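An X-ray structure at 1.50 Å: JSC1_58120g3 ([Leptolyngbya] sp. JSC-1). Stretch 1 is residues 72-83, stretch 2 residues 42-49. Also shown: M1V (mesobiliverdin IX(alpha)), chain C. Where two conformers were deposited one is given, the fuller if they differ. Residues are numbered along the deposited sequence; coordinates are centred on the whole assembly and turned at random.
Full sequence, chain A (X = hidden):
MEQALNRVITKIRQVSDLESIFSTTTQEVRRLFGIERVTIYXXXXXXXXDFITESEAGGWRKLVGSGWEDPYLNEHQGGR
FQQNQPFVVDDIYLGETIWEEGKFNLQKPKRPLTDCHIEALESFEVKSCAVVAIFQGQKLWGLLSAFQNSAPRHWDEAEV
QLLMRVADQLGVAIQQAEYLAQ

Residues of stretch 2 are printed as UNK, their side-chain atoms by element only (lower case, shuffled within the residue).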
# COMPACT_ATOMS: atom_id res chain seq x y z
N TYR A 72 -0.23 7.40 -15.26
CA TYR A 72 -0.39 8.59 -14.44
C TYR A 72 0.76 8.75 -13.47
O TYR A 72 1.31 9.84 -13.31
CB TYR A 72 -1.72 8.52 -13.69
CG TYR A 72 -2.02 9.73 -12.85
CD1 TYR A 72 -1.64 9.80 -11.52
CD2 TYR A 72 -2.68 10.82 -13.40
CE1 TYR A 72 -1.90 10.93 -10.76
CE2 TYR A 72 -2.95 11.95 -12.64
CZ TYR A 72 -2.56 11.99 -11.31
OH TYR A 72 -2.81 13.10 -10.53
N LEU A 73 1.12 7.67 -12.77
CA LEU A 73 2.26 7.73 -11.85
C LEU A 73 3.55 8.08 -12.59
O LEU A 73 4.43 8.75 -12.03
CB LEU A 73 2.39 6.41 -11.10
CG LEU A 73 1.28 6.05 -10.10
CD1 LEU A 73 1.62 4.84 -9.28
CD2 LEU A 73 0.96 7.22 -9.17
N ASN A 74 3.69 7.63 -13.84
CA ASN A 74 4.87 7.98 -14.62
C ASN A 74 4.87 9.46 -14.98
O ASN A 74 5.87 10.16 -14.75
CB ASN A 74 4.91 7.11 -15.89
CG ASN A 74 5.98 7.55 -16.88
OD1 ASN A 74 5.67 7.92 -18.02
ND2 ASN A 74 7.24 7.48 -16.48
N GLU A 75 3.75 9.96 -15.49
CA GLU A 75 3.71 11.35 -15.95
C GLU A 75 3.84 12.32 -14.79
O GLU A 75 4.38 13.42 -14.97
CB GLU A 75 2.43 11.62 -16.74
CG GLU A 75 2.48 12.94 -17.52
CD GLU A 75 3.33 12.87 -18.79
OE1 GLU A 75 3.99 11.83 -19.02
OE2 GLU A 75 3.33 13.85 -19.56
N HIS A 76 3.37 11.94 -13.61
CA HIS A 76 3.45 12.81 -12.44
C HIS A 76 4.55 12.38 -11.46
O HIS A 76 4.54 12.81 -10.31
CB HIS A 76 2.09 12.88 -11.74
CG HIS A 76 0.99 13.38 -12.63
ND1 HIS A 76 0.70 14.72 -12.77
CD2 HIS A 76 0.14 12.73 -13.46
CE1 HIS A 76 -0.29 14.87 -13.62
NE2 HIS A 76 -0.65 13.68 -14.06
N GLN A 77 5.48 11.54 -11.92
CA GLN A 77 6.68 11.15 -11.17
C GLN A 77 6.33 10.72 -9.74
O GLN A 77 6.94 11.15 -8.76
CB GLN A 77 7.71 12.28 -11.17
CG GLN A 77 8.23 12.62 -12.57
CD GLN A 77 9.20 11.59 -13.13
OE1 GLN A 77 10.41 11.70 -12.93
NE2 GLN A 77 8.67 10.59 -13.82
N GLY A 78 5.33 9.85 -9.63
CA GLY A 78 4.91 9.31 -8.35
C GLY A 78 3.62 9.89 -7.81
O GLY A 78 3.09 9.36 -6.82
N GLY A 79 3.10 10.95 -8.42
CA GLY A 79 1.81 11.49 -8.01
C GLY A 79 1.83 11.99 -6.58
O GLY A 79 2.81 12.56 -6.10
N ARG A 80 0.70 11.76 -5.89
CA ARG A 80 0.54 12.26 -4.53
C ARG A 80 1.52 11.64 -3.56
O ARG A 80 1.72 12.18 -2.46
CB ARG A 80 -0.88 12.00 -4.05
CG ARG A 80 -1.19 10.50 -3.87
CD ARG A 80 -2.55 10.26 -3.23
NE ARG A 80 -3.66 10.73 -4.07
CZ ARG A 80 -4.88 10.99 -3.61
NH1 ARG A 80 -5.17 10.82 -2.33
NH2 ARG A 80 -5.82 11.44 -4.43
N PHE A 81 2.15 10.51 -3.92
CA PHE A 81 3.01 9.83 -2.96
C PHE A 81 4.30 10.61 -2.71
O PHE A 81 4.93 10.41 -1.66
CB PHE A 81 3.28 8.40 -3.44
CG PHE A 81 2.03 7.58 -3.52
CD1 PHE A 81 1.35 7.24 -2.36
CD2 PHE A 81 1.50 7.19 -4.75
CE1 PHE A 81 0.17 6.51 -2.42
CE2 PHE A 81 0.33 6.46 -4.81
CZ PHE A 81 -0.34 6.12 -3.65
N GLN A 82 4.66 11.53 -3.62
CA GLN A 82 5.82 12.37 -3.36
C GLN A 82 5.58 13.29 -2.17
O GLN A 82 6.53 13.69 -1.50
CB GLN A 82 6.18 13.19 -4.60
CG GLN A 82 6.73 12.38 -5.78
CD GLN A 82 8.15 11.87 -5.56
OE1 GLN A 82 8.77 12.10 -4.51
NE2 GLN A 82 8.69 11.19 -6.57
N GLN A 83 4.32 13.61 -1.89
CA GLN A 83 3.93 14.39 -0.72
C GLN A 83 3.49 13.50 0.44
O GLN A 83 2.93 14.00 1.42
CB GLN A 83 2.82 15.37 -1.08
CG GLN A 83 3.29 16.55 -1.92
CD GLN A 83 3.69 16.17 -3.32
OE1 GLN A 83 2.92 15.54 -4.05
NE2 GLN A 83 4.90 16.55 -3.71
N UNK A 42 7.80 -1.99 -5.66
CA UNK A 42 8.98 -1.15 -5.80
C UNK A 42 8.92 -0.33 -7.09
O UNK A 42 8.74 -0.89 -8.17
c UNK A 42 11.51 -1.21 -6.00
c UNK A 42 12.74 -2.10 -5.86
n UNK A 42 15.27 -1.99 -5.76
c UNK A 42 10.25 -2.00 -5.78
c UNK A 42 14.00 -1.24 -5.95
N UNK A 43 9.11 0.98 -6.96
CA UNK A 43 9.17 1.84 -8.14
C UNK A 43 10.46 1.61 -8.93
O UNK A 43 11.55 1.49 -8.37
c UNK A 43 6.22 4.94 -5.93
c UNK A 43 9.11 3.30 -7.73
c UNK A 43 5.19 4.79 -6.85
c UNK A 43 6.70 3.65 -8.35
c UNK A 43 7.73 3.81 -7.44
c UNK A 43 7.49 4.46 -6.24
c UNK A 43 5.43 4.14 -8.06
N UNK A 44 10.31 1.56 -10.25
CA UNK A 44 11.44 1.74 -11.15
C UNK A 44 11.78 3.22 -11.23
O UNK A 44 11.11 4.08 -10.64
n UNK A 44 7.76 -3.15 -14.95
c UNK A 44 8.52 -2.08 -15.04
c UNK A 44 10.49 -0.17 -12.56
n UNK A 44 9.29 -1.73 -14.01
n UNK A 44 8.50 -1.32 -16.13
c UNK A 44 10.15 -0.56 -13.99
c UNK A 44 11.12 1.20 -12.54
N UNK A 45 12.81 3.54 -12.01
CA UNK A 45 13.25 4.92 -12.12
C UNK A 45 12.21 5.81 -12.78
O UNK A 45 12.23 7.04 -12.58
c UNK A 45 13.81 4.89 -15.31
c UNK A 45 14.59 4.20 -14.20
o UNK A 45 13.81 6.14 -15.34
c UNK A 45 14.57 4.98 -12.89
o UNK A 45 13.18 4.20 -16.15
N UNK A 46 11.30 5.24 -13.57
CA UNK A 46 10.27 6.03 -14.24
C UNK A 46 8.93 5.99 -13.52
O UNK A 46 7.93 6.47 -14.07
c UNK A 46 9.79 4.09 -15.84
c UNK A 46 10.10 5.59 -15.70
o UNK A 46 9.67 3.40 -14.81
o UNK A 46 9.68 3.61 -17.00
N UNK A 47 8.90 5.43 -12.31
CA UNK A 47 7.71 5.31 -11.48
C UNK A 47 6.66 4.39 -12.08
O UNK A 47 5.52 4.37 -11.62
c UNK A 47 9.92 8.86 -8.69
c UNK A 47 8.14 7.27 -8.89
c UNK A 47 7.11 6.68 -11.14
c UNK A 47 8.08 7.47 -10.27
c UNK A 47 8.98 8.37 -10.84
c UNK A 47 9.89 9.06 -10.05
o UNK A 47 10.83 9.56 -7.91
c UNK A 47 9.05 7.96 -8.10
N UNK A 48 7.02 3.61 -13.11
CA UNK A 48 6.46 2.28 -13.23
C UNK A 48 7.01 1.44 -12.07
O UNK A 48 7.77 1.92 -11.23
c UNK A 48 6.81 1.66 -14.58
c UNK A 48 6.13 2.78 -18.13
c UNK A 48 6.71 2.17 -17.03
c UNK A 48 6.18 2.36 -15.75
c UNK A 48 5.02 3.58 -17.98
c UNK A 48 5.06 3.17 -15.60
c UNK A 48 4.47 3.77 -16.71
N UNK A 49 6.63 0.17 -11.99
CA UNK A 49 7.07 -0.58 -10.82
C UNK A 49 6.64 -2.03 -10.87
O UNK A 49 5.90 -2.46 -11.76
OA M1V C . -2.67 1.48 -15.20
C1A M1V C . -3.25 2.50 -15.55
NA M1V C . -3.50 3.54 -14.75
C2A M1V C . -3.73 2.77 -16.85
CMA M1V C . -3.64 1.84 -18.04
C3A M1V C . -4.31 4.03 -16.84
CAA M1V C . -4.96 4.73 -17.97
CBA M1V C . -4.25 6.04 -18.33
C4A M1V C . -4.17 4.54 -15.46
CHA M1V C . -4.60 5.77 -15.04
C1B M1V C . -4.51 6.41 -13.72
C2B M1V C . -5.09 7.68 -13.48
CMB M1V C . -5.85 8.51 -14.49
C3B M1V C . -4.84 8.00 -12.18
CAB M1V C . -5.28 9.27 -11.47
CBB M1V C . -6.43 8.96 -10.49
CGB M1V C . -7.69 8.60 -11.25
O2B M1V C . -8.28 9.48 -11.93
O1B M1V C . -8.16 7.44 -11.23
NB M1V C . -3.93 5.98 -12.59
C4B M1V C . -4.10 6.92 -11.63
CHB M1V C . -3.66 6.93 -10.29
C1C M1V C . -3.11 5.93 -9.48
C2C M1V C . -3.04 6.05 -8.09
CAC M1V C . -3.46 7.28 -7.31
CBC M1V C . -2.23 8.23 -7.44
CGC M1V C . -2.50 9.70 -7.15
O2C M1V C . -3.64 10.08 -6.79
O1C M1V C . -1.59 10.55 -7.27
C3C M1V C . -2.44 4.89 -7.60
CMC M1V C . -2.16 4.61 -6.15
NC M1V C . -2.60 4.70 -9.84
C4C M1V C . -2.18 4.05 -8.70
CHC M1V C . -1.58 2.77 -8.82
C1D M1V C . -1.25 1.84 -7.86
C2D M1V C . -0.06 1.06 -7.83
CMD M1V C . 1.06 1.14 -8.83
ND M1V C . -2.04 1.46 -6.78
C4D M1V C . -1.38 0.51 -6.09
OD M1V C . -1.84 -0.03 -5.08
C3D M1V C . -0.13 0.25 -6.74
CAD M1V C . 0.93 -0.73 -6.30
CBD M1V C . 0.49 -2.13 -6.63

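Position 42 carries four carbons in an unbranched row ending in a nitrogen, all in extended t rotamers. Nothing on stretch 1 comes near it, and it lies exposed at the end of a strand segment. This is Lys42, whose charged tip suits solvent.

Position 43 has one carbon followed by a ring of six carbons with no heteroatom. It is buried, its CA-to-CB bond points toward stretch 1, and a ring carbon lies 4.1 Å from CD1 of Leu73. The residue is Phe43. Leu73 CD1 meets the ring at its edge, near the ring plane, an apolar contact suited to a site without polar demands.

Position 44 shows three carbons, a nitrogen, and then a carbon bearing two further nitrogens: a guanidinium, hence Arg44. It touches nothing on stretch 1; its nitrogens are hydrogen-bonded elsewhere in the structure. Its backbone opens a type I turn, and its O accepts from the N of position 47 at 3.1 Å.

Position 45 has three carbons, the third carrying two oxygens, which makes it Glu45. Its CA-to-CB bond points away from stretch 1, and the carboxylate remains in an exposed setting that a charged group tolerates well.

Position 46 has two carbons, the second carrying two oxygens: Asp46. The short side chain lets OD1 reach back to its own stretch, accepting a hydrogen bond from the backbone N of position 48 at 3.2 Å. Its backbone O faces stretch 1 and accepts a nearly straight hydrogen bond from Asn74 ND2, 2.7 Å long.

Position 47 has one carbon and a six-carbon ring bearing one oxygen, so it is Tyr47. It loses more area to stretch 1 than any other residue of its stretch. The backbone N of Gly78 lies over one ring face, 3.7 Å from CG, while CB packs 3.5 Å from Leu73 O. The hydroxyl extends the ring's reach: Gln82 NE2 donates a weak hydrogen bond to Tyr47 OH at 3.0 Å. An ideal CB on Gly78 would stand 3.5 Å from Tyr47 CD1, a tight approach, so the bare glycine leaves room for the ring.

Position 48 again has one carbon and an all-carbon ring of six: Phe48. Its CA-to-CB bond points sideways, but the ring end comes nearer, with CE1 3.5 Å from Asn74 CB. The flat hydrocarbon ring packs against the aliphatic part of a polar side chain.

Position 49 has no side-chain atoms and is Gly49. A CB here would fall 2.8 Å from Lys42 O, a clash, so only glycine fits this buried backbone.

The contact centres on Tyr47, whose ring packs against the turn from His76 to Gly79. Asn74 fastens the neighbouring backbone, while Leu73 and Phe43 add an apolar contact. Gln82 NE2 also donates to Gln77 O at 2.8 Å, so one amide links the turn to the tyrosine hydroxyl. The 424 Å² buried thus combines ring packing with a few directed polar bonds.

Stretch 2 42-49: KFREDYFG
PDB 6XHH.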